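Local coordinates for conserved hypothetical protein (Pseudomonas aeruginosa PAO1, PDB 1TE5) that is predicted to act as a class-II glutamine amidotransferase of the Ntn-hydrolase clan, probably freeing ammonia from glutamine for transfer to an acceptor, at residues G99-T104 and D176-F181; G37-E42 and T91-R96; C134-R139 and P155-A160; L5-N10 and I69-V74. One frame throughout, in Å; residues are numbered along the deposited sequence.

The four contacts run through the layers of an Ntn-type fold, in which two antiparallel sheets pack face to face between helices. Interaction 4 joins neighbouring strands of the seven-stranded sheet; interaction 2, its centre about 12 Å away, crosses from that sheet to the six-stranded one. Interaction 1, about 11 Å from interaction 2 between centres, lies in the six-stranded sheet, and interaction 3 pairs the two helices over it. Along the chain interactions 4 and 2 alternate their segments, then interaction 3 nests inside the loop that interaction 1 closes. Interactions 3 and 4 do not touch, their nearest atoms being about 13 Å apart, and thus mark separate layers of the sandwich.

Interaction 1 (G99-T104 and D176-F181); sequences GGRYWT and DGDWLF
Strand 101-104 passes the turn of a beta hairpin in the six-stranded antiparallel sheet of this Ntn-type fold, and its backbone comes nearest where Trp103 CA lies 4.4 Å from Asp176 CA. The hairpin joins strands 171-175 and 180-183, and at its turn the Asp176 side chain folds over the following backbone: OD1 takes the N-H of Asp178 at 2.7 Å, an Asx turn. Direct backbone hydrogen bonding between the two segments gives way here to a CA-H...O contact from Asp176 CA to Tyr102 O and to a water that links Tyr102 N with Asp176 O. Asp176 CB sits over the five-membered ring of Trp103, near the rim beside NE1, in a CH-pi contact 4.0 Å from the ring centroid. Over the same face comes the CH2 corner of Trp179, 3.7 Å from Trp103 CH2. The six-membered rings are T-shaped, planes at 83°, the edge of Trp179 directed at the face of Trp103. Helix 150-165 also touches both indoles, through Leu153 and Val150. The polar side lies at Arg101, whose chain bends at chi2 and chi3 (both -58°), bringing NE round toward Asp176 O. Its guanidinium is nearly parallel to the Asp176 carboxylate, with OD2 over one face; Arg101 NE and Asp176 OD2 are 4.5 Å apart with no N-H pointing at the oxygen, leaving only charge attraction. The Asp178 carboxylate is turned almost perpendicular to the guanidinium, and Arg101 NH1 reaches Asp178 OD2 at 3.1 Å in a salt bridge whose hydrogen bond is weak and bent to 126°.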
loop_
_atom_site.group_PDB
_atom_site.type_symbol
_atom_site.label_atom_id
_atom_site.label_comp_id
_atom_site.label_asym_id
_atom_site.label_seq_id
_atom_site.Cartn_x
_atom_site.Cartn_y
_atom_site.Cartn_z
ATOM N N GLY A 99 16.337 -2.946 2.498
ATOM C CA GLY A 99 16.786 -4.034 3.344
ATOM C C GLY A 99 15.754 -5.099 3.672
ATOM O O GLY A 99 15.894 -5.801 4.665
ATOM N N GLY A 100 14.752 -5.264 2.820
ATOM C CA GLY A 100 13.747 -6.279 3.086
ATOM C C GLY A 100 12.740 -5.881 4.148
ATOM O O GLY A 100 12.089 -6.736 4.755
ATOM N N ARG A 101 12.633 -4.575 4.384
ATOM C CA ARG A 101 11.693 -4.012 5.352
ATOM C C ARG A 101 10.930 -2.882 4.646
ATOM O O ARG A 101 11.497 -2.182 3.812
ATOM C CB ARG A 101 12.432 -3.414 6.559
ATOM C CG ARG A 101 13.490 -4.285 7.212
ATOM C CD ARG A 101 12.953 -5.624 7.704
ATOM N NE ARG A 101 11.867 -5.483 8.666
ATOM C CZ ARG A 101 11.887 -5.983 9.898
ATOM N NH1 ARG A 101 10.840 -5.802 10.692
ATOM N NH2 ARG A 101 12.954 -6.650 10.340
ATOM N N TYR A 102 9.636 -2.737 4.920
ATOM C CA TYR A 102 8.888 -1.643 4.299
ATOM C C TYR A 102 9.087 -0.403 5.154
ATOM O O TYR A 102 8.875 -0.439 6.356
ATOM C CB TYR A 102 7.392 -1.974 4.182
ATOM C CG TYR A 102 7.047 -2.991 3.108
ATOM C CD1 TYR A 102 6.431 -4.201 3.440
ATOM C CD2 TYR A 102 7.342 -2.755 1.755
ATOM C CE1 TYR A 102 6.127 -5.144 2.468
ATOM C CE2 TYR A 102 7.042 -3.705 0.777
ATOM C CZ TYR A 102 6.436 -4.888 1.144
ATOM O OH TYR A 102 6.161 -5.844 0.192
ATOM N N TRP A 103 9.575 0.668 4.554
ATOM C CA TRP A 103 9.778 1.895 5.305
ATOM C C TRP A 103 8.585 2.806 5.105
ATOM O O TRP A 103 8.087 2.932 3.986
ATOM C CB TRP A 103 11.056 2.610 4.859
ATOM C CG TRP A 103 12.293 2.070 5.488
ATOM C CD1 TRP A 103 12.689 0.761 5.532
ATOM C CD2 TRP A 103 13.319 2.820 6.150
ATOM N NE1 TRP A 103 13.900 0.653 6.178
ATOM C CE2 TRP A 103 14.307 1.901 6.568
ATOM C CE3 TRP A 103 13.503 4.181 6.424
ATOM C CZ2 TRP A 103 15.462 2.299 7.241
ATOM C CZ3 TRP A 103 14.655 4.577 7.094
ATOM C CH2 TRP A 103 15.617 3.636 7.495
ATOM N N THR A 104 8.166 3.481 6.170
ATOM C CA THR A 104 7.023 4.392 6.115
ATOM C C THR A 104 7.493 5.792 6.529
ATOM O O THR A 104 8.256 5.938 7.482
ATOM C CB THR A 104 5.867 3.885 7.024
ATOM O OG1 THR A 104 5.327 2.664 6.492
ATOM C CG2 THR A 104 4.749 4.904 7.087
ATOM N N ASP A 176 10.536 1.329 10.066
ATOM C CA ASP A 176 10.735 0.173 9.203
ATOM C C ASP A 176 9.831 -0.984 9.682
ATOM O O ASP A 176 9.996 -2.139 9.274
ATOM C CB ASP A 176 12.204 -0.258 9.318
ATOM C CG ASP A 176 12.566 -1.071 10.559
ATOM O OD1 ASP A 176 11.866 -0.976 11.589
ATOM O OD2 ASP A 176 13.578 -1.807 10.504
ATOM N N GLY A 177 8.899 -0.650 10.574
ATOM C CA GLY A 177 7.980 -1.632 11.113
ATOM C C GLY A 177 8.370 -2.076 12.507
ATOM O O GLY A 177 7.562 -2.684 13.208
ATOM N N ASP A 178 9.635 -1.860 12.866
ATOM C CA ASP A 178 10.151 -2.215 14.190
ATOM C C ASP A 178 10.097 -0.960 15.057
ATOM O O ASP A 178 9.270 -0.829 15.960
ATOM C CB ASP A 178 11.627 -2.681 14.122
ATOM C CG ASP A 178 11.798 -4.085 13.557
ATOM O OD1 ASP A 178 12.897 -4.365 13.018
ATOM O OD2 ASP A 178 10.869 -4.906 13.678
ATOM N N TRP A 179 11.065 -0.089 14.812
ATOM C CA TRP A 179 11.196 1.160 15.521
ATOM C C TRP A 179 10.453 2.271 14.803
ATOM O O TRP A 179 10.144 2.169 13.615
ATOM C CB TRP A 179 12.676 1.529 15.640
ATOM C CG TRP A 179 13.442 1.304 14.369
ATOM C CD1 TRP A 179 14.175 0.199 14.038
ATOM C CD2 TRP A 179 13.497 2.181 13.232
ATOM N NE1 TRP A 179 14.677 0.333 12.762
ATOM C CE2 TRP A 179 14.274 1.539 12.248
ATOM C CE3 TRP A 179 12.955 3.438 12.947
ATOM C CZ2 TRP A 179 14.524 2.111 11.005
ATOM C CZ3 TRP A 179 13.201 4.005 11.711
ATOM C CH2 TRP A 179 13.977 3.341 10.754
ATOM N N LEU A 180 10.237 3.362 15.517
ATOM C CA LEU A 180 9.551 4.508 14.966
ATOM C C LEU A 180 10.399 5.715 15.282
ATOM O O LEU A 180 10.482 6.133 16.431
ATOM C CB LEU A 180 8.161 4.635 15.599
ATOM C CG LEU A 180 7.247 5.814 15.260
ATOM C CD1 LEU A 180 7.370 6.208 13.814
ATOM C CD2 LEU A 180 5.825 5.414 15.574
ATOM N N PHE A 181 11.087 6.224 14.271
ATOM C CA PHE A 181 11.938 7.390 14.411
ATOM C C PHE A 181 11.088 8.655 14.357
ATOM O O PHE A 181 10.248 8.824 13.479
ATOM C CB PHE A 181 12.985 7.405 13.302
ATOM C CG PHE A 181 13.923 8.576 13.357
ATOM C CD1 PHE A 181 13.886 9.555 12.372
ATOM C CD2 PHE A 181 14.861 8.685 14.373
ATOM C CE1 PHE A 181 14.769 10.623 12.394
ATOM C CE2 PHE A 181 15.752 9.756 14.404
ATOM C CZ PHE A 181 15.704 10.725 13.411
HETATM O O HOH W 1 8.648 -4.022 7.092
#

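Interaction 2 (G37-E42 and T91-R96)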
loop_
_atom_site.group_PDB
_atom_site.type_symbol
_atom_site.label_atom_id
_atom_site.label_comp_id
_atom_site.label_asym_id
_atom_site.label_seq_id
_atom_site.Cartn_x
_atom_site.Cartn_y
_atom_site.Cartn_z
ATOM N N GLY A 37 -3.823 10.042 5.680
ATOM C CA GLY A 37 -3.119 8.809 5.405
ATOM C C GLY A 37 -2.808 8.080 6.690
ATOM O O GLY A 37 -2.410 8.688 7.684
ATOM N N ILE A 38 -3.016 6.770 6.681
ATOM C CA ILE A 38 -2.761 5.945 7.850
ATOM C C ILE A 38 -2.136 4.629 7.417
ATOM O O ILE A 38 -2.755 3.844 6.698
ATOM C CB ILE A 38 -4.067 5.638 8.611
ATOM C CG1 ILE A 38 -4.717 6.940 9.083
ATOM C CG2 ILE A 38 -3.785 4.725 9.795
ATOM C CD1 ILE A 38 -6.144 6.781 9.536
ATOM N N ALA A 39 -0.891 4.419 7.828
ATOM C CA ALA A 39 -0.171 3.197 7.522
ATOM C C ALA A 39 0.112 2.514 8.842
ATOM O O ALA A 39 0.319 3.175 9.850
ATOM C CB ALA A 39 1.119 3.512 6.804
ATOM N N PHE A 40 0.012 1.195 8.861
ATOM C CA PHE A 40 0.295 0.436 10.066
ATOM C C PHE A 40 0.817 -0.948 9.708
ATOM O O PHE A 40 0.662 -1.399 8.574
ATOM C CB PHE A 40 -0.922 0.372 11.000
ATOM C CG PHE A 40 -2.130 -0.272 10.398
ATOM C CD1 PHE A 40 -2.404 -1.623 10.629
ATOM C CD2 PHE A 40 -3.020 0.476 9.631
ATOM C CE1 PHE A 40 -3.555 -2.228 10.103
ATOM C CE2 PHE A 40 -4.170 -0.108 9.098
ATOM C CZ PHE A 40 -4.440 -1.466 9.336
ATOM N N TYR A 41 1.457 -1.609 10.665
ATOM C CA TYR A 41 2.037 -2.916 10.411
ATOM C C TYR A 41 1.340 -4.113 11.017
ATOM O O TYR A 41 0.760 -4.038 12.087
ATOM C CB TYR A 41 3.497 -2.910 10.841
ATOM C CG TYR A 41 4.318 -1.901 10.090
ATOM C CD1 TYR A 41 4.251 -0.545 10.408
ATOM C CD2 TYR A 41 5.161 -2.298 9.060
ATOM C CE1 TYR A 41 5.001 0.392 9.716
ATOM C CE2 TYR A 41 5.916 -1.373 8.361
ATOM C CZ TYR A 41 5.834 -0.032 8.692
ATOM O OH TYR A 41 6.584 0.876 7.995
ATOM N N GLU A 42 1.452 -5.237 10.323
ATOM C CA GLU A 42 0.888 -6.511 10.734
ATOM C C GLU A 42 1.991 -7.541 10.516
ATOM O O GLU A 42 1.996 -8.343 9.577
ATOM C CB GLU A 42 -0.278 -6.852 9.812
ATOM C CG GLU A 42 -1.450 -7.536 10.475
ATOM C CD GLU A 42 -2.725 -7.409 9.653
ATOM O OE1 GLU A 42 -3.359 -6.329 9.698
ATOM O OE2 GLU A 42 -3.092 -8.388 8.965
ATOM N N THR A 91 -0.096 12.291 -1.593
ATOM C CA THR A 91 -0.700 12.093 -0.281
ATOM C C THR A 91 0.205 11.214 0.618
ATOM O O THR A 91 0.752 10.217 0.155
ATOM C CB THR A 91 -2.094 11.445 -0.457
ATOM O OG1 THR A 91 -2.885 12.256 -1.340
ATOM C CG2 THR A 91 -2.806 11.316 0.864
ATOM N N HIS A 92 0.405 11.664 1.859
ATOM C CA HIS A 92 1.219 10.978 2.863
ATOM C C HIS A 92 0.371 9.919 3.545
ATOM O O HIS A 92 -0.847 10.034 3.593
ATOM C CB HIS A 92 1.650 11.942 3.980
ATOM C CG HIS A 92 2.480 13.101 3.530
ATOM N ND1 HIS A 92 2.197 13.835 2.397
ATOM C CD2 HIS A 92 3.552 13.689 4.101
ATOM C CE1 HIS A 92 3.058 14.831 2.295
ATOM N NE2 HIS A 92 3.892 14.763 3.318
ATOM N N PRO A 93 1.011 8.899 4.135
ATOM C CA PRO A 93 2.464 8.693 4.180
ATOM C C PRO A 93 2.984 7.946 2.935
ATOM O O PRO A 93 2.193 7.499 2.113
ATOM C CB PRO A 93 2.646 7.880 5.460
ATOM C CG PRO A 93 1.392 7.090 5.539
ATOM C CD PRO A 93 0.335 8.086 5.165
ATOM N N PHE A 94 4.309 7.832 2.810
ATOM C CA PHE A 94 4.928 7.153 1.672
ATOM C C PHE A 94 5.648 5.876 2.115
ATOM O O PHE A 94 6.208 5.816 3.211
ATOM C CB PHE A 94 5.901 8.093 0.952
ATOM C CG PHE A 94 5.264 9.364 0.472
ATOM C CD1 PHE A 94 5.466 10.559 1.150
ATOM C CD2 PHE A 94 4.447 9.364 -0.656
ATOM C CE1 PHE A 94 4.858 11.736 0.704
ATOM C CE2 PHE A 94 3.838 10.531 -1.108
ATOM C CZ PHE A 94 4.044 11.716 -0.429
ATOM N N ILE A 95 5.619 4.857 1.258
ATOM C CA ILE A 95 6.253 3.573 1.554
ATOM C C ILE A 95 7.299 3.195 0.508
ATOM O O ILE A 95 7.145 3.490 -0.679
ATOM C CB ILE A 95 5.208 2.433 1.623
ATOM C CG1 ILE A 95 4.071 2.806 2.574
ATOM C CG2 ILE A 95 5.865 1.120 2.064
ATOM C CD1 ILE A 95 3.029 1.739 2.695
ATOM N N ARG A 96 8.357 2.527 0.960
ATOM C CA ARG A 96 9.433 2.066 0.088
ATOM C C ARG A 96 10.264 1.042 0.843
ATOM O O ARG A 96 10.569 1.240 2.021
ATOM C CB ARG A 96 10.299 3.240 -0.374
ATOM C CG ARG A 96 10.583 3.209 -1.864
ATOM C CD ARG A 96 10.596 4.596 -2.500
ATOM N NE ARG A 96 9.255 5.153 -2.394
ATOM C CZ ARG A 96 8.744 6.053 -3.226
ATOM N NH1 ARG A 96 7.518 6.499 -3.028
ATOM N NH2 ARG A 96 9.446 6.506 -4.259
#
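The pyrrolidine ring of Pro93 lies over the backbone of Gly37 and the methyl of Ala39, bridging the two facing antiparallel sheets of the Ntn-type sandwich. Strand 35-42 belongs to the seven-stranded sheet, whereas Pro93 leads into strand 94-98 at the margin of the six-stranded one. The ring divides its contacts between two atoms: Pro93 CG meets Ala39 CB at 3.8 Å, and Pro93 CD settles on Gly37 C at 3.5 Å. At Gly37 a CB would run into His92 O and Pro93 CD; without one the two backbones come close. The Gly37 CA-H points at His92 O in a nearly straight contact, with CA and O 3.2 Å apart and 158° at the hydrogen. The peptide between His92 and Pro93 is cis. Leu48 of strand 45-51 and Thr104 of strand 101-108 touch both Ala39 and Pro93, so the small apolar patch is shared by the two sheets. The imidazole of His92 is held at NE2 by Ser129 OG, while its backbone N binds Gln80 OE1. The ring is covered from within its own segment: Phe94 CE1 stands 3.8 Å above the imidazole plane, over its centre.

Interaction 3 (C134-R139 and P155-A160); sequences CDLLNR and PVLISA
Leu136 and Leu157 meet methyl to methyl across an antiparallel helix pair, their CD2 atoms 3.9 Å apart. The axes of segments 134-139 and 155-160 approach to 9.8 Å, with their directions at 142°. Leu136 holds CG anti to the backbone N (chi1 174°), and its other methyl, CD1, approaches Ala160 CB. Leu157 starts with its CB directed away from the partner helix, yet its CD2 still reaches Leu136. Toward the solvent side Arg139 is laid across the pair with an extended chain from CG to NE. Its CD packs on Ala160 CB at 3.8 Å, and NH2 comes within 3.5 Å of Ala160 CA. The salt bridge from Arg139 NE to Asp135 OD2, 2.9 Å long and one turn back on the same helix, restrains the guanidinium; OD2 is met from above the carboxylate plane and also binds Tyr164 OH. Val156 has CG2 anti to the backbone N, where it touches both CB and the carbonyl oxygen of Arg139, each at 3.8 Å. Helices 128-143 and 150-165 together cover the six-stranded sheet: Trp103 of strand 101-108 packs against Leu136, Leu137 and Leu157, and Leu137 also touches Arg96 and Leu98 of strand 94-98.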
loop_
_atom_site.group_PDB
_atom_site.type_symbol
_atom_site.label_atom_id
_atom_site.label_comp_id
_atom_site.label_asym_id
_atom_site.label_seq_id
_atom_site.Cartn_x
_atom_site.Cartn_y
_atom_site.Cartn_z
ATOM N N CYS A 134 12.871 9.827 -0.275
ATOM C CA CYS A 134 13.749 9.098 -1.166
ATOM C C CYS A 134 15.203 9.457 -0.919
ATOM O O CYS A 134 16.040 8.569 -0.833
ATOM C CB CYS A 134 13.381 9.383 -2.612
ATOM S SG CYS A 134 11.759 8.760 -3.042
ATOM N N ASP A 135 15.491 10.751 -0.793
ATOM C CA ASP A 135 16.852 11.216 -0.558
ATOM C C ASP A 135 17.437 10.612 0.711
ATOM O O ASP A 135 18.592 10.159 0.720
ATOM C CB ASP A 135 16.896 12.741 -0.473
ATOM C CG ASP A 135 18.315 13.278 -0.403
ATOM O OD1 ASP A 135 19.040 13.213 -1.418
ATOM O OD2 ASP A 135 18.708 13.762 0.675
ATOM N N LEU A 136 16.647 10.629 1.782
ATOM C CA LEU A 136 17.070 10.073 3.066
ATOM C C LEU A 136 17.341 8.586 2.898
ATOM O O LEU A 136 18.232 8.032 3.542
ATOM C CB LEU A 136 15.987 10.288 4.131
ATOM C CG LEU A 136 16.163 9.666 5.522
ATOM C CD1 LEU A 136 15.481 10.549 6.552
ATOM C CD2 LEU A 136 15.608 8.243 5.571
ATOM N N LEU A 137 16.526 7.951 2.057
ATOM C CA LEU A 137 16.641 6.531 1.769
ATOM C C LEU A 137 17.904 6.254 0.974
ATOM O O LEU A 137 18.514 5.200 1.131
ATOM C CB LEU A 137 15.405 6.040 0.997
ATOM C CG LEU A 137 14.140 5.761 1.812
ATOM C CD1 LEU A 137 13.007 5.416 0.887
ATOM C CD2 LEU A 137 14.380 4.628 2.787
ATOM N N ASN A 138 18.286 7.197 0.121
ATOM C CA ASN A 138 19.480 7.065 -0.709
ATOM C C ASN A 138 20.750 7.172 0.118
ATOM O O ASN A 138 21.760 6.544 -0.195
ATOM C CB ASN A 138 19.495 8.122 -1.812
ATOM C CG ASN A 138 18.459 7.860 -2.884
ATOM O OD1 ASN A 138 18.137 8.743 -3.680
ATOM N ND2 ASN A 138 17.950 6.637 -2.930
ATOM N N ARG A 139 20.694 7.999 1.157
ATOM C CA ARG A 139 21.821 8.202 2.054
ATOM C C ARG A 139 22.022 6.985 2.938
ATOM O O ARG A 139 23.145 6.673 3.332
ATOM C CB ARG A 139 21.573 9.415 2.938
ATOM C CG ARG A 139 21.376 10.701 2.181
ATOM C CD ARG A 139 20.970 11.784 3.143
ATOM N NE ARG A 139 20.891 13.085 2.499
ATOM C CZ ARG A 139 21.363 14.204 3.036
ATOM N NH1 ARG A 139 21.248 15.352 2.380
ATOM N NH2 ARG A 139 21.947 14.172 4.230
ATOM N N PRO A 155 22.717 7.617 13.033
ATOM C CA PRO A 155 23.399 8.875 12.706
ATOM C C PRO A 155 23.035 9.441 11.341
ATOM O O PRO A 155 22.911 10.653 11.192
ATOM C CB PRO A 155 24.873 8.489 12.775
ATOM C CG PRO A 155 24.889 7.446 13.838
ATOM C CD PRO A 155 23.699 6.602 13.460
ATOM N N VAL A 156 22.907 8.574 10.337
ATOM C CA VAL A 156 22.555 9.037 9.000
ATOM C C VAL A 156 21.155 9.645 8.976
ATOM O O VAL A 156 20.909 10.584 8.230
ATOM C CB VAL A 156 22.697 7.925 7.928
ATOM C CG1 VAL A 156 21.876 6.736 8.279
ATOM C CG2 VAL A 156 22.284 8.447 6.574
ATOM N N LEU A 157 20.256 9.111 9.802
ATOM C CA LEU A 157 18.886 9.620 9.894
ATOM C C LEU A 157 18.889 11.044 10.434
ATOM O O LEU A 157 18.243 11.933 9.882
ATOM C CB LEU A 157 18.048 8.753 10.834
ATOM C CG LEU A 157 17.745 7.311 10.443
ATOM C CD1 LEU A 157 16.894 6.653 11.522
ATOM C CD2 LEU A 157 17.021 7.288 9.113
ATOM N N ILE A 158 19.585 11.226 11.550
ATOM C CA ILE A 158 19.706 12.514 12.228
ATOM C C ILE A 158 20.357 13.554 11.326
ATOM O O ILE A 158 19.970 14.726 11.330
ATOM C CB ILE A 158 20.573 12.378 13.502
ATOM C CG1 ILE A 158 20.076 11.210 14.352
ATOM C CG2 ILE A 158 20.542 13.671 14.313
ATOM C CD1 ILE A 158 21.057 10.763 15.400
ATOM N N SER A 159 21.381 13.123 10.599
ATOM C CA SER A 159 22.115 13.995 9.700
ATOM C C SER A 159 21.215 14.591 8.635
ATOM O O SER A 159 21.190 15.805 8.441
ATOM C CB SER A 159 23.258 13.224 9.037
ATOM O OG SER A 159 24.242 12.847 9.986
ATOM N N ALA A 160 20.501 13.723 7.930
ATOM C CA ALA A 160 19.601 14.143 6.864
ATOM C C ALA A 160 18.517 15.082 7.380
ATOM O O ALA A 160 18.192 16.076 6.729
ATOM C CB ALA A 160 18.977 12.930 6.198
#

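Interaction 4 (L5-N10 and I69-V74)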
loop_
_atom_site.group_PDB
_atom_site.type_symbol
_atom_site.label_atom_id
_atom_site.label_comp_id
_atom_site.label_asym_id
_atom_site.label_seq_id
_atom_site.Cartn_x
_atom_site.Cartn_y
_atom_site.Cartn_z
ATOM N N LEU A 5 0.615 11.698 13.228
ATOM C CA LEU A 5 0.093 10.803 14.252
ATOM C C LEU A 5 0.749 9.426 14.195
ATOM O O LEU A 5 0.576 8.688 13.227
ATOM C CB LEU A 5 -1.427 10.675 14.094
ATOM C CG LEU A 5 -2.212 9.736 15.007
ATOM C CD1 LEU A 5 -1.928 10.013 16.480
ATOM C CD2 LEU A 5 -3.687 9.916 14.704
ATOM N N GLY A 6 1.489 9.082 15.241
ATOM C CA GLY A 6 2.142 7.794 15.287
ATOM C C GLY A 6 1.850 7.030 16.561
ATOM O O GLY A 6 1.237 7.545 17.502
ATOM N N MET A 7 2.242 5.763 16.558
ATOM C CA MET A 7 2.080 4.900 17.707
ATOM C C MET A 7 3.083 3.763 17.643
ATOM O O MET A 7 3.260 3.133 16.603
ATOM C CB MET A 7 0.678 4.294 17.798
ATOM C CG MET A 7 0.545 3.361 19.011
ATOM S SD MET A 7 -0.691 2.073 18.906
ATOM C CE MET A 7 0.055 0.961 17.754
ATOM N N SER A 8 3.712 3.508 18.783
ATOM C CA SER A 8 4.672 2.428 18.935
ATOM C C SER A 8 4.201 1.708 20.192
ATOM O O SER A 8 3.987 2.347 21.224
ATOM C CB SER A 8 6.073 3.007 19.127
ATOM O OG SER A 8 7.019 1.990 19.365
ATOM N N ALA A 9 3.920 0.415 20.071
ATOM C CA ALA A 9 3.455 -0.381 21.202
ATOM C C ALA A 9 4.246 -1.682 21.296
ATOM O O ALA A 9 4.945 -2.062 20.344
ATOM C CB ALA A 9 1.978 -0.682 21.047
ATOM N N ASN A 10 4.149 -2.360 22.439
ATOM C CA ASN A 10 4.856 -3.626 22.622
ATOM C C ASN A 10 3.981 -4.876 22.480
ATOM O O ASN A 10 4.440 -5.994 22.711
ATOM C CB ASN A 10 5.684 -3.639 23.917
ATOM C CG ASN A 10 4.840 -3.565 25.171
ATOM O OD1 ASN A 10 3.615 -3.598 25.125
ATOM N ND2 ASN A 10 5.509 -3.502 26.315
ATOM N N ILE A 69 -8.381 -2.564 13.160
ATOM C CA ILE A 69 -6.943 -2.346 13.195
ATOM C C ILE A 69 -6.331 -2.775 14.529
ATOM O O ILE A 69 -6.903 -2.539 15.597
ATOM C CB ILE A 69 -6.604 -0.857 12.948
ATOM C CG1 ILE A 69 -7.173 -0.388 11.607
ATOM C CG2 ILE A 69 -5.100 -0.643 12.998
ATOM C CD1 ILE A 69 -6.883 1.064 11.288
ATOM N N LYS A 70 -5.162 -3.400 14.460
ATOM C CA LYS A 70 -4.457 -3.855 15.651
ATOM C C LYS A 70 -2.978 -4.041 15.305
ATOM O O LYS A 70 -2.593 -5.062 14.734
ATOM C CB LYS A 70 -5.064 -5.168 16.139
ATOM C CG LYS A 70 -4.665 -5.552 17.547
ATOM C CD LYS A 70 -5.065 -6.982 17.881
ATOM C CE LYS A 70 -6.575 -7.160 17.991
ATOM N NZ LYS A 70 -7.145 -6.523 19.215
ATOM N N SER A 71 -2.158 -3.053 15.648
ATOM C CA SER A 71 -0.727 -3.106 15.362
ATOM C C SER A 71 0.172 -2.496 16.432
ATOM O O SER A 71 -0.298 -1.976 17.447
ATOM C CB SER A 71 -0.427 -2.444 14.020
ATOM O OG SER A 71 -0.980 -1.149 13.953
ATOM N N GLU A 72 1.480 -2.644 16.225
ATOM C CA GLU A 72 2.484 -2.111 17.140
ATOM C C GLU A 72 3.076 -0.823 16.602
ATOM O O GLU A 72 3.648 -0.048 17.360
ATOM C CB GLU A 72 3.611 -3.120 17.351
ATOM C CG GLU A 72 3.157 -4.443 17.930
ATOM C CD GLU A 72 4.317 -5.350 18.312
ATOM O OE1 GLU A 72 4.278 -5.920 19.415
ATOM O OE2 GLU A 72 5.266 -5.499 17.519
ATOM N N THR A 73 2.917 -0.585 15.302
ATOM C CA THR A 73 3.465 0.607 14.658
ATOM C C THR A 73 2.473 1.263 13.696
ATOM O O THR A 73 2.052 0.665 12.700
ATOM C CB THR A 73 4.764 0.278 13.877
ATOM O OG1 THR A 73 5.646 -0.478 14.717
ATOM C CG2 THR A 73 5.467 1.555 13.430
ATOM N N VAL A 74 2.148 2.517 13.982
ATOM C CA VAL A 74 1.215 3.278 13.170
ATOM C C VAL A 74 1.792 4.640 12.840
ATOM O O VAL A 74 2.308 5.319 13.715
ATOM C CB VAL A 74 -0.108 3.493 13.928
ATOM C CG1 VAL A 74 -1.050 4.386 13.117
ATOM C CG2 VAL A 74 -0.755 2.157 14.243
HETATM O O HOH W 2 7.158 0.937 16.921
#
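Met7 and Val74 exchange two backbone hydrogen bonds, Met7 N to Val74 O and Val74 N to Met7 O, both 2.9 Å, which make them a hydrogen-bonded antiparallel pair. A third bond, Ala9 N to Glu72 O at 2.8 Å, extends the pairing beyond Ser8 and Thr73, the non-hydrogen-bonded pair. CA-H...O contacts fill in around these bonds, the one from Thr73 CA to Met7 O being 3.2 Å long. On the face carrying Ser8 and Thr73, a water joins Ser8 OG to Thr73 OG1; the same hydroxyls also bond to Gly249 N and Gly177 O respectively. On the other face Met7 folds over its partner strand. Its CG is anti to the backbone N (chi1 179°) and the chain bends at chi3 (73°), with CE coming 3.8 Å from Val74 CG2; its 3.0 Å approach to Ser71 O is tight for a methyl, leaving the exact position of CE doubtful. Thr13 and Ile15 of strand 12-19 also touch Met7. At the end of the pairing Glu72 lies beside the other backbone, its CB 3.4 Å from Ala9 O, while the Asn10 amide turns to other partners, OD1 to Val220 N and ND2 to Asp218 O. The chain turns a corner at Glu72, so residues 70-71 join the four-stranded sheet and 73-74 the seven-stranded one. Strands 4-9 and 73-80 are neighbours in this larger antiparallel sheet, one of the two central sheets of an Ntn-type sandwich.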